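PDB 2G0I: ribosomal processing cysteine protease Prp from Streptococcus mutans, which is probably a cysteine-type peptidase of the Prp family, linked to ribosome biogenesis. Local coordinates for residues V50-H55 against A68-L73; D64-A69 against E132-F137. One frame throughout, in Å; residues are numbered along the deposited sequence.

Contact 1: V50-H55 against A68-L73; sequences VELTGH and AAVSTL
The imidazole of His55 meets Ser71 at an edge: OG of the serine lies near the ring plane, on the side of CD2. On the ND1 side, CA of Thr53 sits in the plane. The ring turns an edge, not a face, to helix 61-84. CG of His55 is held between the backbone N and the carbonyl carbon (chi1 50°), which turns the imidazole back along the end of strand 46-53 and presents CB to the helix. Val70 CG1 lies 4.1 Å from His55 CB. Val70 CG1 also meets Leu52 CD2 tip to tip at 3.7 Å. CG1 is the branch anti to the Val70 backbone N (chi1 174°). Ile36 and Ala38 of the neighbouring strand 36-43 extend the same apolar layer, and Met101 of strand 100-104 touches His55.

Ser71 OG is 3.8 Å from His55 O, too far for a bond. It hydrogen-bonds instead to Cys67 O, one turn back in its own helix. Thr72 OG1 donates to Ala68 O at 2.7 Å, from above the carbonyl plane (36° out of it); the backbone N of Thr72 arrives from the opposite face. Ala69 and Leu73 of this helix pack on Thr72 of the second subunit.

Here one face of the helix lies on the sheet of an alpha-beta sandwich. His55, at the strand end, probably corresponds to the active-site histidine of Prp proteases; its ring turns back toward the strand here. Dispersion between methyl groups joins strand to helix, while the hydroxyls of Ser71 and Thr72 are satisfied inside the helix.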
loop_
_atom_site.group_PDB
_atom_site.type_symbol
_atom_site.label_atom_id
_atom_site.label_comp_id
_atom_site.label_asym_id
_atom_site.label_seq_id
_atom_site.Cartn_x
_atom_site.Cartn_y
_atom_site.Cartn_z
ATOM N N VAL B 50 12.873 6.998 4.936
ATOM C CA VAL B 50 13.110 6.037 3.865
ATOM C C VAL B 50 13.490 6.814 2.624
ATOM O O VAL B 50 12.900 7.875 2.324
ATOM C CB VAL B 50 11.906 5.061 3.641
ATOM C CG1 VAL B 50 10.670 5.850 3.263
ATOM C CG2 VAL B 50 12.233 4.060 2.507
ATOM N N GLU B 51 14.503 6.301 1.934
ATOM C CA GLU B 51 15.004 6.917 0.738
ATOM C C GLU B 51 14.903 5.895 -0.365
ATOM O O GLU B 51 15.363 4.775 -0.179
ATOM C CB GLU B 51 16.439 7.393 0.971
ATOM C CG GLU B 51 17.124 7.910 -0.281
ATOM C CD GLU B 51 18.583 8.328 -0.028
ATOM O OE1 GLU B 51 18.922 8.669 1.125
ATOM O OE2 GLU B 51 19.374 8.320 -0.996
ATOM N N LEU B 52 14.290 6.247 -1.496
ATOM C CA LEU B 52 14.231 5.312 -2.625
ATOM C C LEU B 52 14.819 5.882 -3.889
ATOM O O LEU B 52 14.617 7.050 -4.179
ATOM C CB LEU B 52 12.803 4.872 -2.913
ATOM C CG LEU B 52 12.110 4.138 -1.764
ATOM C CD1 LEU B 52 11.188 5.128 -1.102
ATOM C CD2 LEU B 52 11.372 2.942 -2.247
ATOM N N THR B 53 15.498 5.038 -4.666
ATOM C CA THR B 53 15.986 5.468 -5.984
ATOM C C THR B 53 15.610 4.421 -7.017
ATOM O O THR B 53 15.454 3.264 -6.667
ATOM C CB THR B 53 17.529 5.679 -5.971
ATOM O OG1 THR B 53 18.188 4.435 -5.654
ATOM C CG2 THR B 53 17.932 6.740 -4.930
ATOM N N GLY B 54 15.426 4.817 -8.284
ATOM C CA GLY B 54 15.151 3.830 -9.372
ATOM C C GLY B 54 13.689 3.551 -9.745
ATOM O O GLY B 54 13.403 2.929 -10.770
ATOM N N HIS B 55 12.768 4.022 -8.924
ATOM C CA HIS B 55 11.336 3.691 -9.001
ATOM C C HIS B 55 10.599 4.458 -10.120
ATOM O O HIS B 55 9.431 4.191 -10.390
ATOM C CB HIS B 55 10.704 4.044 -7.646
ATOM C CG HIS B 55 11.051 5.427 -7.199
ATOM N ND1 HIS B 55 12.294 5.752 -6.688
ATOM C CD2 HIS B 55 10.361 6.588 -7.283
ATOM C CE1 HIS B 55 12.344 7.048 -6.455
ATOM N NE2 HIS B 55 11.182 7.577 -6.800
ATOM N N ALA B 68 5.521 0.325 -10.463
ATOM C CA ALA B 68 4.136 0.719 -10.176
ATOM C C ALA B 68 3.753 0.290 -8.750
ATOM O O ALA B 68 3.163 1.103 -8.011
ATOM C CB ALA B 68 3.207 0.095 -11.194
ATOM N N ALA B 69 4.095 -0.949 -8.381
ATOM C CA ALA B 69 3.897 -1.446 -7.000
ATOM C C ALA B 69 4.582 -0.566 -5.947
ATOM O O ALA B 69 3.965 -0.159 -4.947
ATOM C CB ALA B 69 4.413 -2.871 -6.879
ATOM N N VAL B 70 5.856 -0.263 -6.179
ATOM C CA VAL B 70 6.608 0.631 -5.250
ATOM C C VAL B 70 6.006 2.034 -5.165
ATOM O O VAL B 70 5.856 2.587 -4.078
ATOM C CB VAL B 70 8.104 0.676 -5.604
ATOM C CG1 VAL B 70 8.867 1.739 -4.725
ATOM C CG2 VAL B 70 8.709 -0.730 -5.479
ATOM N N SER B 71 5.704 2.657 -6.297
ATOM C CA SER B 71 5.105 3.997 -6.253
ATOM C C SER B 71 3.749 4.057 -5.573
ATOM O O SER B 71 3.473 5.008 -4.821
ATOM C CB SER B 71 5.047 4.638 -7.642
ATOM O OG SER B 71 6.401 4.690 -8.075
ATOM N N THR B 72 2.928 3.048 -5.821
ATOM C CA THR B 72 1.612 2.959 -5.143
ATOM C C THR B 72 1.750 2.928 -3.617
ATOM O O THR B 72 1.084 3.687 -2.924
ATOM C CB THR B 72 0.844 1.731 -5.665
ATOM O OG1 THR B 72 0.712 1.873 -7.097
ATOM C CG2 THR B 72 -0.551 1.671 -5.023
ATOM N N LEU B 73 2.647 2.083 -3.118
ATOM C CA LEU B 73 2.886 1.953 -1.663
ATOM C C LEU B 73 3.475 3.240 -1.108
ATOM O O LEU B 73 3.046 3.720 -0.040
ATOM C CB LEU B 73 3.850 0.790 -1.373
ATOM C CG LEU B 73 3.273 -0.626 -1.545
ATOM C CD1 LEU B 73 4.367 -1.709 -1.425
ATOM C CD2 LEU B 73 2.109 -0.903 -0.549
#

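Contact 2: D64-A69 against E132-F137; sequences DIVCAA and ENSPEF. With CA (calcium ion), chain E.
Helix 61-84 passes the turn that follows helix 114-133, and the two backbones come closest at Val66 and Phe137, whose CA atoms are 7.2 Å apart. Ser134 is the first residue to leave helical geometry. Ser134 O accepts from Phe137 N at 2.9 Å, and Pro135 and Glu136 between them have the backbone angles of a type I turn.

Val66 carries the helix side of the contact. Val66 CG2 comes 3.7 Å from Phe137 CD2, slanting in so that it is neither over the ring nor squarely beside it. Val66 CG1, anti to the backbone N (chi1 171°), lies 4.1 Å from Phe137 CB. Both methyls lie against Phe137 CB, side by side. Val66 CG2 also rests 3.9 Å from Ser134 OG, a plain packing contact. One face of the Phe137 ring is covered: Glu136 CG stands 3.7 Å above the plane, over the ring centre. Ile36 packs on Val66 and bonds through its backbone to Phe137, so strand 36-43 backs the contact.

Glu132, in the last helical turn, points elsewhere. Its carboxylate holds the metal through both oxygens, with Glu132 OE1 2.5 Å from the calcium ion. The chain bends at chi2 (-51°) on the way there. OE1 is also hydrogen-bonded to a diethylene glycol molecule, probably from the crystallisation liquor.

The chemistry is divided. Apolar packing of Val66 on Phe137 brings the entry to strand 138-144 against helix 61-84, while the bidentate carboxylate is directed to the metal and takes no part in that packing.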
loop_
_atom_site.group_PDB
_atom_site.type_symbol
_atom_site.label_atom_id
_atom_site.label_comp_id
_atom_site.label_asym_id
_atom_site.label_seq_id
_atom_site.Cartn_x
_atom_site.Cartn_y
_atom_site.Cartn_z
ATOM N N ASP B 64 8.783 -2.260 -14.728
ATOM C CA ASP B 64 7.816 -1.174 -14.593
ATOM C C ASP B 64 6.563 -1.566 -13.810
ATOM O O ASP B 64 5.936 -0.710 -13.174
ATOM C CB ASP B 64 7.523 -0.549 -15.952
ATOM C CG ASP B 64 8.763 0.167 -16.518
ATOM O OD1 ASP B 64 9.784 0.352 -15.784
ATOM O OD2 ASP B 64 8.731 0.543 -17.685
ATOM N N ILE B 65 6.222 -2.849 -13.844
ATOM C CA ILE B 65 5.143 -3.406 -12.982
ATOM C C ILE B 65 5.590 -3.319 -11.508
ATOM O O ILE B 65 4.830 -2.882 -10.632
ATOM C CB ILE B 65 4.836 -4.863 -13.358
ATOM C CG1 ILE B 65 4.129 -4.916 -14.720
ATOM C CG2 ILE B 65 4.036 -5.554 -12.277
ATOM C CD1 ILE B 65 2.886 -4.052 -14.829
ATOM N N VAL B 66 6.843 -3.693 -11.245
ATOM C CA VAL B 66 7.397 -3.524 -9.887
ATOM C C VAL B 66 7.457 -2.058 -9.471
ATOM O O VAL B 66 7.169 -1.718 -8.298
ATOM C CB VAL B 66 8.789 -4.190 -9.729
ATOM C CG1 VAL B 66 9.426 -3.803 -8.377
ATOM C CG2 VAL B 66 8.682 -5.714 -9.882
ATOM N N CYS B 67 7.842 -1.180 -10.396
ATOM C CA CYS B 67 7.897 0.250 -10.115
ATOM C C CYS B 67 6.534 0.778 -9.736
ATOM O O CYS B 67 6.396 1.604 -8.841
ATOM C CB CYS B 67 8.366 1.051 -11.320
ATOM S SG CYS B 67 10.121 0.909 -11.597
ATOM N N ALA B 68 5.521 0.325 -10.463
ATOM C CA ALA B 68 4.136 0.719 -10.176
ATOM C C ALA B 68 3.753 0.290 -8.750
ATOM O O ALA B 68 3.163 1.103 -8.011
ATOM C CB ALA B 68 3.207 0.095 -11.194
ATOM N N ALA B 69 4.095 -0.949 -8.381
ATOM C CA ALA B 69 3.897 -1.446 -7.000
ATOM C C ALA B 69 4.582 -0.566 -5.947
ATOM O O ALA B 69 3.965 -0.159 -4.947
ATOM C CB ALA B 69 4.413 -2.871 -6.879
ATOM N N GLU B 132 11.697 -9.568 -1.536
ATOM C CA GLU B 132 11.722 -11.034 -1.410
ATOM C C GLU B 132 11.284 -11.721 -2.679
ATOM O O GLU B 132 11.885 -12.712 -3.087
ATOM C CB GLU B 132 10.819 -11.507 -0.263
ATOM C CG GLU B 132 11.428 -11.339 1.103
ATOM C CD GLU B 132 12.829 -11.929 1.192
ATOM O OE1 GLU B 132 12.942 -13.161 1.314
ATOM O OE2 GLU B 132 13.829 -11.166 1.131
ATOM N N ASN B 133 10.219 -11.194 -3.277
ATOM C CA ASN B 133 9.535 -11.789 -4.414
ATOM C C ASN B 133 10.213 -11.405 -5.714
ATOM O O ASN B 133 10.258 -12.196 -6.642
ATOM C CB ASN B 133 8.071 -11.318 -4.470
ATOM C CG ASN B 133 7.213 -11.844 -3.303
ATOM O OD1 ASN B 133 6.026 -11.511 -3.204
ATOM N ND2 ASN B 133 7.800 -12.656 -2.433
ATOM N N SER B 134 10.746 -10.189 -5.778
ATOM C CA SER B 134 11.455 -9.711 -6.972
ATOM C C SER B 134 12.866 -9.153 -6.679
ATOM O O SER B 134 13.117 -7.995 -6.953
ATOM C CB SER B 134 10.610 -8.640 -7.692
ATOM O OG SER B 134 9.338 -9.131 -8.068
ATOM N N PRO B 135 13.797 -9.986 -6.151
ATOM C CA PRO B 135 15.175 -9.557 -5.809
ATOM C C PRO B 135 15.924 -8.988 -7.015
ATOM O O PRO B 135 16.846 -8.164 -6.867
ATOM C CB PRO B 135 15.860 -10.840 -5.314
ATOM C CG PRO B 135 14.945 -11.976 -5.616
ATOM C CD PRO B 135 13.557 -11.413 -5.857
ATOM N N GLU B 136 15.505 -9.396 -8.217
ATOM C CA GLU B 136 16.163 -8.923 -9.407
ATOM C C GLU B 136 15.779 -7.472 -9.723
ATOM O O GLU B 136 16.485 -6.818 -10.484
ATOM C CB GLU B 136 15.888 -9.871 -10.592
ATOM C CG GLU B 136 14.496 -9.746 -11.180
ATOM C CD GLU B 136 13.423 -10.498 -10.392
ATOM O OE1 GLU B 136 13.672 -10.978 -9.255
ATOM O OE2 GLU B 136 12.311 -10.616 -10.942
ATOM N N PHE B 137 14.683 -6.968 -9.117
ATOM C CA PHE B 137 14.272 -5.579 -9.310
ATOM C C PHE B 137 14.326 -4.672 -8.071
ATOM O O PHE B 137 14.296 -3.467 -8.224
ATOM C CB PHE B 137 12.845 -5.484 -9.880
ATOM C CG PHE B 137 12.662 -6.194 -11.203
ATOM C CD1 PHE B 137 13.448 -5.863 -12.297
ATOM C CD2 PHE B 137 11.702 -7.192 -11.334
ATOM C CE1 PHE B 137 13.279 -6.530 -13.543
ATOM C CE2 PHE B 137 11.510 -7.865 -12.574
ATOM C CZ PHE B 137 12.308 -7.531 -13.666
HETATM CA CA CA E . 15.474 -13.230 1.408
#

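Both contacts use helix 61-84, and their centres are 10 Å apart. Along the chain the order is 50-55, then the overlapping helical segments 64-69 and 68-73, which share Ala68 and Ala69, and last 132-137. The helix meets strand 46-53 in contact 1 and the segment leading into outer strand 138-144 in contact 2, as in a two-layer alpha-beta sandwich. His55 and Cys67 are spaced as the catalytic pair of Prp proteases and probably correspond to it. They touch here through His55 O and Cys67 CB (3.4 Å). Cys67 SG is 7.2 Å from His55 ND1, so thiol and ring are not engaged in this state. Both contacts reach the second subunit through helix 61-84.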